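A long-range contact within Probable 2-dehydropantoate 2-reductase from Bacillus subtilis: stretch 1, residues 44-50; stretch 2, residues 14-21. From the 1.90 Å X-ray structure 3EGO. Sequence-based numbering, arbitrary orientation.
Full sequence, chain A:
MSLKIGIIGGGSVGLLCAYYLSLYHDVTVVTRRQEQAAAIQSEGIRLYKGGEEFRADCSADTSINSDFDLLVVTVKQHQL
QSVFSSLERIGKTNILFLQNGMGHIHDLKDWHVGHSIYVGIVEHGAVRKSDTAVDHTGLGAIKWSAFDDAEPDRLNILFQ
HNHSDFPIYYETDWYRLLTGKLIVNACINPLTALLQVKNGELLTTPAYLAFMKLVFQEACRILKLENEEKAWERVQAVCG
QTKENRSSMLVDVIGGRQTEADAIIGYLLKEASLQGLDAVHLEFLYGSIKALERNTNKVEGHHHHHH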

# COMPACT_ATOMS: atom_id res chain seq x y z
N GLY A 44 8.82 -36.02 19.81
CA GLY A 44 7.43 -36.11 19.37
C GLY A 44 6.86 -34.75 19.05
O GLY A 44 7.59 -33.76 18.92
N ILE A 45 5.54 -34.70 18.93
CA ILE A 45 4.83 -33.45 18.75
C ILE A 45 4.11 -33.08 20.03
O ILE A 45 3.45 -33.92 20.65
CB ILE A 45 3.82 -33.56 17.58
CG1 ILE A 45 4.58 -33.57 16.25
CG2 ILE A 45 2.83 -32.39 17.59
CD1 ILE A 45 3.71 -34.02 15.14
N ARG A 46 4.20 -31.83 20.42
CA ARG A 46 3.46 -31.38 21.58
C ARG A 46 2.30 -30.55 21.10
O ARG A 46 2.46 -29.72 20.23
CB ARG A 46 4.34 -30.49 22.47
CG ARG A 46 5.62 -31.16 22.92
CD ARG A 46 5.34 -32.37 23.81
NE ARG A 46 6.54 -33.17 24.09
CZ ARG A 46 7.39 -32.93 25.09
NH1 ARG A 46 8.45 -33.71 25.25
NH2 ARG A 46 7.19 -31.92 25.93
N LEU A 47 1.14 -30.77 21.69
CA LEU A 47 0.03 -29.91 21.35
C LEU A 47 -0.45 -29.28 22.62
O LEU A 47 -0.64 -29.98 23.63
CB LEU A 47 -1.10 -30.72 20.71
CG LEU A 47 -2.32 -29.84 20.42
CD1 LEU A 47 -2.73 -29.96 18.93
CD2 LEU A 47 -3.41 -30.28 21.33
N TYR A 48 -0.63 -27.96 22.58
CA TYR A 48 -1.14 -27.18 23.71
C TYR A 48 -2.60 -26.84 23.44
O TYR A 48 -2.98 -26.43 22.32
CB TYR A 48 -0.34 -25.88 23.86
CG TYR A 48 1.15 -26.01 24.14
CD1 TYR A 48 1.68 -25.68 25.38
CD2 TYR A 48 2.03 -26.44 23.14
CE1 TYR A 48 3.07 -25.79 25.62
CE2 TYR A 48 3.38 -26.56 23.37
CZ TYR A 48 3.90 -26.23 24.61
OH TYR A 48 5.26 -26.35 24.82
N LYS A 49 -3.45 -27.04 24.43
CA LYS A 49 -4.83 -26.74 24.22
C LYS A 49 -5.36 -26.28 25.54
O LYS A 49 -5.62 -27.11 26.43
CB LYS A 49 -5.61 -27.93 23.73
CG LYS A 49 -6.98 -27.58 23.27
CD LYS A 49 -7.56 -28.74 22.51
CE LYS A 49 -7.51 -30.04 23.35
NZ LYS A 49 -7.44 -31.30 22.47
N GLY A 50 -5.48 -24.96 25.63
CA GLY A 50 -6.06 -24.25 26.77
C GLY A 50 -5.67 -24.76 28.14
O GLY A 50 -6.55 -25.02 28.98
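Stretch 2 (14-21) GLLCAYYL

How does stretch 2 lie on stretch 1? Residues 14-21 are helical throughout, part of a longer helix held here by backbone hydrogen bonds such as Ala18 N to Gly14 O at 2.9 Å. The helix crosses strand 45-49 almost at right angles, with a signed crossing angle of -98° and axes 8.6 Å apart at their closest. The closest pair of CA atoms is Ile45 CA and Tyr19 CA, 6.4 Å apart.

What does Ile45 rest on? It gives the largest covered area, 91 Å², and its CA-to-CB bond points toward the helix. Ile45 CD1 lies 3.5 Å from Ala18 CB and 4.3 Å from Leu15 CD2. Ile45 CG2 meets Tyr19 CB at 4.1 Å.

Where does Leu47 fit? Two residues along the strand, its CA-to-CB bond again points toward the helix, while that of the intervening Arg46 points away. Leu47 CB sits over one face of the Tyr19 ring, 4.1 Å from its centroid, in a CH-pi contact. Leu47 CD1 reaches Tyr20 CE1 at 3.7 Å and Leu16 CD1 at 3.8 Å.

Is the contact entirely apolar? Lys49 adds a polar end: its NZ donates a hydrogen bond to Tyr20 OH at 2.7 Å, approaching near the plane of the ring.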

# COMPACT_ATOMS: atom_id res chain seq x y z
N GLY A 14 0.11 -28.49 9.60
CA GLY A 14 0.73 -29.82 9.58
C GLY A 14 0.90 -30.45 10.94
O GLY A 14 0.56 -31.61 11.14
N LEU A 15 1.43 -29.70 11.89
CA LEU A 15 1.64 -30.26 13.22
C LEU A 15 0.32 -30.60 13.89
O LEU A 15 0.22 -31.56 14.63
CB LEU A 15 2.42 -29.26 14.09
CG LEU A 15 3.85 -28.96 13.55
CD1 LEU A 15 4.49 -27.84 14.41
CD2 LEU A 15 4.71 -30.21 13.54
N LEU A 16 -0.68 -29.73 13.70
CA LEU A 16 -2.02 -29.95 14.28
C LEU A 16 -2.62 -31.24 13.72
O LEU A 16 -3.10 -32.10 14.49
CB LEU A 16 -2.93 -28.77 13.88
CG LEU A 16 -4.37 -28.83 14.46
CD1 LEU A 16 -4.39 -28.40 15.86
CD2 LEU A 16 -5.23 -27.94 13.60
N CYS A 17 -2.55 -31.42 12.39
CA CYS A 17 -3.09 -32.64 11.80
C CYS A 17 -2.30 -33.86 12.26
O CYS A 17 -2.84 -34.92 12.51
CB CYS A 17 -3.01 -32.57 10.26
SG CYS A 17 -4.15 -31.36 9.52
N ALA A 18 -0.97 -33.72 12.34
CA ALA A 18 -0.14 -34.87 12.73
C ALA A 18 -0.50 -35.30 14.15
O ALA A 18 -0.65 -36.47 14.39
CB ALA A 18 1.34 -34.47 12.64
N TYR A 19 -0.66 -34.35 15.08
CA TYR A 19 -1.03 -34.74 16.42
C TYR A 19 -2.35 -35.55 16.46
O TYR A 19 -2.46 -36.68 17.01
CB TYR A 19 -1.13 -33.51 17.37
CG TYR A 19 -1.64 -34.03 18.71
CD1 TYR A 19 -0.76 -34.66 19.60
CD2 TYR A 19 -2.99 -33.98 19.04
CE1 TYR A 19 -1.23 -35.19 20.79
CE2 TYR A 19 -3.46 -34.49 20.19
CZ TYR A 19 -2.57 -35.12 21.06
OH TYR A 19 -3.06 -35.65 22.23
N TYR A 20 -3.37 -35.01 15.83
CA TYR A 20 -4.65 -35.60 16.02
C TYR A 20 -4.81 -36.88 15.22
O TYR A 20 -5.47 -37.80 15.70
CB TYR A 20 -5.76 -34.58 15.71
CG TYR A 20 -6.02 -33.60 16.82
CD1 TYR A 20 -5.67 -32.26 16.70
CD2 TYR A 20 -6.68 -34.01 17.98
CE1 TYR A 20 -5.95 -31.34 17.70
CE2 TYR A 20 -6.97 -33.11 18.98
CZ TYR A 20 -6.59 -31.77 18.83
OH TYR A 20 -6.88 -30.84 19.83
N LEU A 21 -4.21 -36.95 14.03
CA LEU A 21 -4.33 -38.18 13.21
C LEU A 21 -3.46 -39.32 13.80
O LEU A 21 -3.81 -40.49 13.71
CB LEU A 21 -3.97 -37.94 11.74
CG LEU A 21 -4.97 -36.99 11.03
CD1 LEU A 21 -4.46 -36.51 9.64
CD2 LEU A 21 -6.35 -37.69 10.94